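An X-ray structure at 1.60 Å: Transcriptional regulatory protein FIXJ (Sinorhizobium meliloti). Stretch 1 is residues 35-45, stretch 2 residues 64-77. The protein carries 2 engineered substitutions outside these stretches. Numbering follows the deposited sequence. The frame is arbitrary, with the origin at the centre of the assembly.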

ATOM      1  N   SER A  35      11.220  -1.329  -3.892  1.00 29.93           N
ATOM      2  CA  SER A  35      10.662  -2.595  -4.359  1.00 26.51           C
ATOM      3  C   SER A  35       9.891  -3.342  -3.282  1.00 23.51           C
ATOM      4  O   SER A  35      10.014  -3.043  -2.093  1.00 24.95           O
ATOM      5  CB  SER A  35      11.787  -3.520  -4.866  1.00 24.58           C
ATOM      6  OG  SER A  35      12.652  -3.900  -3.802  1.00 24.83           O
ATOM      7  N   ALA A  36       9.130  -4.340  -3.715  1.00 22.19           N
ATOM      8  CA  ALA A  36       8.385  -5.204  -2.820  1.00 19.72           C
ATOM      9  C   ALA A  36       9.379  -5.906  -1.883  1.00 23.02           C
ATOM     10  O   ALA A  36       9.128  -6.033  -0.680  1.00 19.37           O
ATOM     11  CB  ALA A  36       7.599  -6.229  -3.617  1.00 19.93           C
ATOM     12  N   GLU A  37      10.506  -6.356  -2.442  1.00 21.11           N
ATOM     13  CA  GLU A  37      11.540  -7.039  -1.669  1.00 23.13           C
ATOM     14  C   GLU A  37      12.110  -6.157  -0.578  1.00 17.99           C
ATOM     15  O   GLU A  37      12.347  -6.618   0.539  1.00 18.32           O
ATOM     16  CB  GLU A  37      12.687  -7.523  -2.582  1.00 29.89           C
ATOM     17  CG  GLU A  37      12.228  -8.326  -3.800  1.00 38.93           C
ATOM     18  CD  GLU A  37      11.890  -7.448  -5.009  1.00 45.01           C
ATOM     19  OE1 GLU A  37      10.688  -7.294  -5.329  1.00 42.75           O
ATOM     20  OE2 GLU A  37      12.838  -6.922  -5.650  1.00 49.72           O
ATOM     21  N   ALA A  38      12.385  -4.906  -0.928  1.00 17.59           N
ATOM     22  CA  ALA A  38      12.930  -3.941   0.008  1.00 21.79           C
ATOM     23  C   ALA A  38      11.935  -3.742   1.144  1.00 18.30           C
ATOM     24  O   ALA A  38      12.329  -3.698   2.314  1.00 19.25           O
ATOM     25  CB  ALA A  38      13.203  -2.616  -0.695  1.00 21.14           C
ATOM     26  N   PHE A  39      10.652  -3.646   0.801  1.00 19.23           N
ATOM     27  CA  PHE A  39       9.664  -3.449   1.850  1.00 16.87           C
ATOM     28  C   PHE A  39       9.560  -4.648   2.781  1.00 16.77           C
ATOM     29  O   PHE A  39       9.476  -4.484   4.005  1.00 17.62           O
ATOM     30  CB  PHE A  39       8.291  -3.069   1.305  1.00 15.78           C
ATOM     31  CG  PHE A  39       7.259  -2.919   2.382  1.00 14.33           C
ATOM     32  CD1 PHE A  39       7.281  -1.802   3.216  1.00 15.96           C
ATOM     33  CD2 PHE A  39       6.349  -3.925   2.634  1.00 17.03           C
ATOM     34  CE1 PHE A  39       6.432  -1.707   4.283  1.00 12.88           C
ATOM     35  CE2 PHE A  39       5.492  -3.841   3.702  1.00 15.47           C
ATOM     36  CZ  PHE A  39       5.534  -2.729   4.535  1.00 16.01           C
ATOM     37  N   LEU A  40       9.561  -5.854   2.216  1.00 16.42           N
ATOM     38  CA  LEU A  40       9.492  -7.054   3.038  1.00 17.10           C
ATOM     39  C   LEU A  40      10.669  -7.135   4.018  1.00 18.65           C
ATOM     40  O   LEU A  40      10.518  -7.608   5.132  1.00 17.77           O
ATOM     41  CB  LEU A  40       9.474  -8.291   2.138  1.00 18.71           C
ATOM     42  CG  LEU A  40       8.101  -8.698   1.634  1.00 22.80           C
ATOM     43  CD1 LEU A  40       8.275  -9.631   0.457  1.00 22.23           C
ATOM     44  CD2 LEU A  40       7.328  -9.401   2.753  1.00 22.39           C
ATOM     45  N   ALA A  41      11.845  -6.674   3.596  1.00 16.02           N
ATOM     46  CA  ALA A  41      13.021  -6.705   4.446  1.00 17.97           C
ATOM     47  C   ALA A  41      12.886  -5.717   5.599  1.00 18.07           C
ATOM     48  O   ALA A  41      13.347  -5.973   6.726  1.00 20.03           O
ATOM     49  CB  ALA A  41      14.294  -6.419   3.616  1.00 17.28           C
ATOM     50  N   PHE A  42      12.202  -4.615   5.323  1.00 18.37           N
ATOM     51  CA  PHE A  42      11.976  -3.566   6.309  1.00 17.40           C
ATOM     52  C   PHE A  42      10.753  -3.817   7.203  1.00 14.39           C
ATOM     53  O   PHE A  42      10.727  -3.383   8.357  1.00 14.50           O
ATOM     54  CB  PHE A  42      11.768  -2.224   5.563  1.00 18.63           C
ATOM     55  CG  PHE A  42      11.682  -1.021   6.468  1.00 17.41           C
ATOM     56  CD1 PHE A  42      12.845  -0.452   6.975  1.00 19.94           C
ATOM     57  CD2 PHE A  42      10.443  -0.500   6.857  1.00 16.83           C
ATOM     58  CE1 PHE A  42      12.795   0.613   7.867  1.00 18.47           C
ATOM     59  CE2 PHE A  42      10.375   0.573   7.752  1.00 16.74           C
ATOM     60  CZ  PHE A  42      11.556   1.127   8.257  1.00 16.32           C
ATOM     61  N   ALA A  43       9.803  -4.601   6.722  1.00 11.47           N
ATOM     62  CA  ALA A  43       8.540  -4.807   7.421  1.00 13.20           C
ATOM     63  C   ALA A  43       8.578  -5.120   8.914  1.00 12.17           C
ATOM     64  O   ALA A  43       7.756  -4.586   9.644  1.00 14.21           O
ATOM     65  CB  ALA A  43       7.643  -5.804   6.674  1.00 13.75           C
ATOM     66  N   PRO A  44       9.479  -6.003   9.362  1.00 14.88           N
ATOM     67  CA  PRO A  44       9.507  -6.309  10.796  1.00 15.36           C
ATOM     68  C   PRO A  44       9.830  -5.105  11.658  1.00 15.72           C
ATOM     69  O   PRO A  44       9.484  -5.120  12.822  1.00 16.39           O
ATOM     70  CB  PRO A  44      10.588  -7.377  10.905  1.00 16.16           C
ATOM     71  CG  PRO A  44      10.517  -8.076   9.568  1.00 16.02           C
ATOM     72  CD  PRO A  44      10.411  -6.879   8.631  1.00 14.91           C
ATOM     73  N   ASP A  45      10.443  -4.078  11.065  1.00 13.24           N
ATOM     74  CA  ASP A  45      10.804  -2.860  11.800  1.00 14.50           C
ATOM     75  C   ASP A  45       9.700  -1.817  11.801  1.00 17.87           C
ATOM     76  O   ASP A  45       9.785  -0.834  12.545  1.00 16.36           O
ATOM     77  CB  ASP A  45      12.086  -2.260  11.243  1.00 18.60           C
ATOM     78  CG  ASP A  45      13.305  -3.061  11.643  1.00 26.51           C
ATOM     79  OD1 ASP A  45      13.467  -3.310  12.858  1.00 30.29           O
ATOM     80  OD2 ASP A  45      14.067  -3.469  10.749  1.00 24.41           O
ATOM     81  N   GLU A  64       0.784 -10.978  -3.593  1.00 25.56           N
ATOM     82  CA  GLU A  64       1.913 -11.819  -3.194  1.00 25.42           C
ATOM     83  C   GLU A  64       2.648 -11.160  -2.024  1.00 21.79           C
ATOM     84  O   GLU A  64       3.104 -11.831  -1.098  1.00 20.59           O
ATOM     85  CB  GLU A  64       2.873 -11.999  -4.369  1.00 32.57           C
ATOM     86  CG  GLU A  64       2.267 -12.763  -5.542  1.00 39.70           C
ATOM     87  CD  GLU A  64       3.031 -12.544  -6.838  1.00 46.71           C
ATOM     88  OE1 GLU A  64       2.433 -11.994  -7.792  1.00 50.29           O
ATOM     89  OE2 GLU A  64       4.230 -12.907  -6.900  1.00 49.01           O
ATOM     90  N   LEU A  65       2.738  -9.834  -2.056  1.00 19.72           N
ATOM     91  CA  LEU A  65       3.400  -9.130  -0.972  1.00 18.14           C
ATOM     92  C   LEU A  65       2.612  -9.367   0.333  1.00 17.07           C
ATOM     93  O   LEU A  65       3.217  -9.651   1.373  1.00 16.76           O
ATOM     94  CB  LEU A  65       3.526  -7.635  -1.306  1.00 21.32           C
ATOM     95  CG  LEU A  65       4.115  -6.756  -0.188  1.00 16.83           C
ATOM     96  CD1 LEU A  65       5.481  -7.267   0.214  1.00 21.27           C
ATOM     97  CD2 LEU A  65       4.195  -5.306  -0.674  1.00 23.37           C
ATOM     98  N   LEU A  66       1.280  -9.266   0.276  1.00 18.18           N
ATOM     99  CA  LEU A  66       0.428  -9.504   1.449  1.00 20.75           C
ATOM    100  C   LEU A  66       0.595 -10.912   1.971  1.00 23.13           C
ATOM    101  O   LEU A  66       0.682 -11.139   3.185  1.00 18.71           O
ATOM    102  CB  LEU A  66      -1.048  -9.257   1.130  1.00 22.47           C
ATOM    103  CG  LEU A  66      -1.405  -7.837   0.685  1.00 25.92           C
ATOM    104  CD1 LEU A  66      -2.901  -7.691   0.583  1.00 28.32           C
ATOM    105  CD2 LEU A  66      -0.833  -6.819   1.679  1.00 29.40           C
ATOM    106  N   ARG A  67       0.736 -11.853   1.043  1.00 21.33           N
ATOM    107  CA  ARG A  67       0.909 -13.252   1.394  1.00 22.84           C
ATOM    108  C   ARG A  67       2.246 -13.431   2.092  1.00 23.21           C
ATOM    109  O   ARG A  67       2.321 -14.072   3.142  1.00 25.14           O
ATOM    110  CB  ARG A  67       0.841 -14.116   0.131  1.00 26.75           C
ATOM    111  N   ASN A  68       3.289 -12.811   1.538  1.00 22.62           N
ATOM    112  CA  ASN A  68       4.637 -12.875   2.102  1.00 19.94           C
ATOM    113  C   ASN A  68       4.700 -12.206   3.484  1.00 22.74           C
ATOM    114  O   ASN A  68       5.419 -12.669   4.381  1.00 19.75           O
ATOM    115  CB  ASN A  68       5.646 -12.258   1.143  1.00 24.13           C
ATOM    116  CG  ASN A  68       5.863 -13.104  -0.124  1.00 26.74           C
ATOM    117  OD1 ASN A  68       6.613 -12.714  -1.011  1.00 34.51           O
ATOM    118  ND2 ASN A  68       5.215 -14.256  -0.200  1.00 28.91           N
ATOM    119  N   LEU A  69       3.953 -11.114   3.653  1.00 18.70           N
ATOM    120  CA  LEU A  69       3.900 -10.439   4.952  1.00 20.45           C
ATOM    121  C   LEU A  69       3.244 -11.393   5.932  1.00 23.49           C
ATOM    122  O   LEU A  69       3.706 -11.544   7.071  1.00 25.14           O
ATOM    123  CB  LEU A  69       3.097  -9.151   4.857  1.00 21.56           C
ATOM    124  CG  LEU A  69       3.882  -7.999   4.206  1.00 23.48           C
ATOM    125  CD1 LEU A  69       2.946  -6.860   3.843  1.00 25.82           C
ATOM    126  CD2 LEU A  69       4.962  -7.480   5.139  1.00 22.28           C
ATOM    127  N   GLY A  70       2.166 -12.035   5.488  1.00 21.17           N
ATOM    128  CA  GLY A  70       1.502 -13.015   6.337  1.00 26.54           C
ATOM    129  C   GLY A  70       2.464 -14.110   6.817  1.00 26.68           C
ATOM    130  O   GLY A  70       2.447 -14.507   7.984  1.00 28.92           O
ATOM    131  N   ASP A  71       3.317 -14.604   5.922  1.00 28.49           N
ATOM    132  CA  ASP A  71       4.280 -15.653   6.278  1.00 26.97           C
ATOM    133  C   ASP A  71       5.322 -15.187   7.288  1.00 26.75           C
ATOM    134  O   ASP A  71       5.833 -15.985   8.075  1.00 28.14           O
ATOM    135  CB  ASP A  71       4.953 -16.215   5.020  1.00 33.34           C
ATOM    136  CG  ASP A  71       4.049 -17.171   4.259  1.00 40.88           C
ATOM    137  OD1 ASP A  71       3.188 -17.797   4.907  1.00 37.84           O
ATOM    138  OD2 ASP A  71       4.196 -17.301   3.020  1.00 42.27           O
ATOM    139  N   LEU A  72       5.643 -13.898   7.252  1.00 23.23           N
ATOM    140  CA  LEU A  72       6.592 -13.305   8.183  1.00 24.46           C
ATOM    141  C   LEU A  72       5.927 -13.097   9.540  1.00 24.93           C
ATOM    142  O   LEU A  72       6.582 -12.683  10.504  1.00 25.30           O
ATOM    143  CB  LEU A  72       7.070 -11.954   7.647  1.00 26.58           C
ATOM    144  CG  LEU A  72       8.047 -12.018   6.488  1.00 27.44           C
ATOM    145  CD1 LEU A  72       8.316 -10.611   5.941  1.00 31.54           C
ATOM    146  CD2 LEU A  72       9.337 -12.649   6.980  1.00 19.47           C
ATOM    147  N   LYS A  73       4.626 -13.386   9.603  1.00 22.79           N
ATOM    148  CA  LYS A  73       3.797 -13.230  10.812  1.00 23.82           C
ATOM    149  C   LYS A  73       3.688 -11.750  11.205  1.00 25.61           C
ATOM    150  O   LYS A  73       3.591 -11.395  12.388  1.00 22.07           O
ATOM    151  CB  LYS A  73       4.335 -14.069  11.981  1.00 26.70           C
ATOM    152  CG  LYS A  73       4.518 -15.574  11.668  1.00 29.72           C
ATOM    153  CD  LYS A  73       3.217 -16.231  11.187  1.00 31.87           C
ATOM    154  CE  LYS A  73       3.432 -17.704  10.862  1.00 30.74           C
ATOM    155  NZ  LYS A  73       4.429 -17.867   9.758  1.00 34.73           N
ATOM    156  N   ILE A  74       3.656 -10.895  10.184  1.00 23.45           N
ATOM    157  CA  ILE A  74       3.557  -9.452  10.362  1.00 26.00           C
ATOM    158  C   ILE A  74       2.254  -8.958   9.728  1.00 26.25           C
ATOM    159  O   ILE A  74       1.923  -9.351   8.617  1.00 24.77           O
ATOM    160  CB  ILE A  74       4.728  -8.723   9.638  1.00 24.08           C
ATOM    161  CG1 ILE A  74       6.060  -9.009  10.333  1.00 28.25           C
ATOM    162  CG2 ILE A  74       4.470  -7.235   9.589  1.00 26.40           C
ATOM    163  CD1 ILE A  74       6.155  -8.440  11.709  1.00 29.12           C
ATOM    164  N   ASN A  75       1.472  -8.184  10.470  1.00 21.83           N
ATOM    165  CA  ASN A  75       0.266  -7.622   9.894  1.00 25.57           C
ATOM    166  C   ASN A  75       0.406  -6.109   9.778  1.00 24.15           C
ATOM    167  O   ASN A  75       0.840  -5.436  10.717  1.00 26.10           O
ATOM    168  CB  ASN A  75      -0.980  -7.960  10.689  1.00 31.17           C
ATOM    169  CG  ASN A  75      -2.242  -7.532   9.963  1.00 32.51           C
ATOM    170  OD1 ASN A  75      -3.022  -6.748  10.481  1.00 40.68           O
ATOM    171  ND2 ASN A  75      -2.411  -8.006   8.722  1.00 35.61           N
ATOM    172  N   ILE A  76       0.146  -5.594   8.582  1.00 21.67           N
ATOM    173  CA  ILE A  76       0.236  -4.158   8.320  1.00 18.66           C
ATOM    174  C   ILE A  76      -1.002  -3.831   7.500  1.00 17.76           C
ATOM    175  O   ILE A  76      -1.216  -4.468   6.454  1.00 18.15           O
ATOM    176  CB  ILE A  76       1.543  -3.794   7.507  1.00 18.26           C
ATOM    177  CG1 ILE A  76       2.778  -4.121   8.362  1.00 22.65           C
ATOM    178  CG2 ILE A  76       1.549  -2.282   7.154  1.00 17.76           C
ATOM    179  CD1 ILE A  76       4.161  -3.743   7.759  1.00 26.15           C
ATOM    180  N   PRO A  77      -1.877  -2.916   7.985  1.00 13.18           N
ATOM    181  CA  PRO A  77      -3.097  -2.539   7.244  1.00 13.47           C
ATOM    182  C   PRO A  77      -2.671  -2.097   5.860  1.00 16.09           C
ATOM    183  O   PRO A  77      -1.786  -1.236   5.721  1.00 11.35           O
ATOM    184  CB  PRO A  77      -3.671  -1.377   8.079  1.00 17.37           C
ATOM    185  CG  PRO A  77      -3.103  -1.670   9.497  1.00 16.69           C
ATOM    186  CD  PRO A  77      -1.706  -2.077   9.194  1.00 16.42           C
TER

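Two helices that run the same way and never exchange a hydrogen bond can still pack closely through their side chains, and this segment of the regulatory protein FixJ is a compact example. Helix 36-42 and helix 64-71 lie nearly parallel, their directions differing by 22° and their axes approaching to 10.6 Å. No hydrogen bond crosses between the stretches; the 485 Å² buried, both sides summed, is mainly apolar packing, while i to i+4 bonds run within each helix. The backbones step along together: the CA atoms of Ala36 and Leu65 are 6.6 Å apart, and those of Leu40 and Leu69 are 6.8 Å apart.

Leu40 has the most surface covered, 91 Å². Its CA-to-CB bond points sideways, yet the end of the side chain, with chi1 in the m well and chi2 t, comes nearer to the second helix. There CG of Leu40 meets CD1 of Leu65 at 3.3 Å, a tight van der Waals contact, while CD2 of Leu40 lies 3.6 Å from CD1 of Leu72, 3.7 Å from CB of Asn68 and 3.9 Å from CD2 of Leu69. The amide oxygen OD1 of Asn68 also comes within 3.8 Å of CD1 of Leu40.

Leu65, with 68 Å² covered, answers from the other side. It points toward the first helix: CD1 of Leu65 touches Leu40 and lies 4.5 Å from CB of Ala36, and both methyls, CD1 and CD2, lie 4.2 Å from CD2 of Phe39.

Phe39 (61 Å² covered) extends the apolar cluster into the buried interior. With chi1 at 178°, its ring meets three aliphatic side chains obliquely: besides Leu65, CE2 of Phe39 lies 3.9 Å from CD2 of Leu69, and CZ of Phe39 lies 3.6 Å from CD1 of Ile76. The small side chain of Ala43 fits beside this group, its CB 3.5 Å from CD2 of Leu69 and 4.2 Å from CD1 of Ile76.

Local hydrogen bonds shape the backbone around this packing. At the start of the first helix, Ser35 OG accepts from Ala38 N at 3.1 Å, capping an amide in the first turn. Beyond the second helix, Lys73 adopts positive phi in a Schellman motif, with Lys73 N donating to Gly70 O at 2.9 Å and Ile74 N to Leu69 O at 3.2 Å. In the extended chain that follows, Ile76 continues the apolar side-chain contact beyond the helix, while Ile74 lies against backbone, its CG2 4.2 Å from Ala43 O and its CD1 4.1 Å from Pro44 CA.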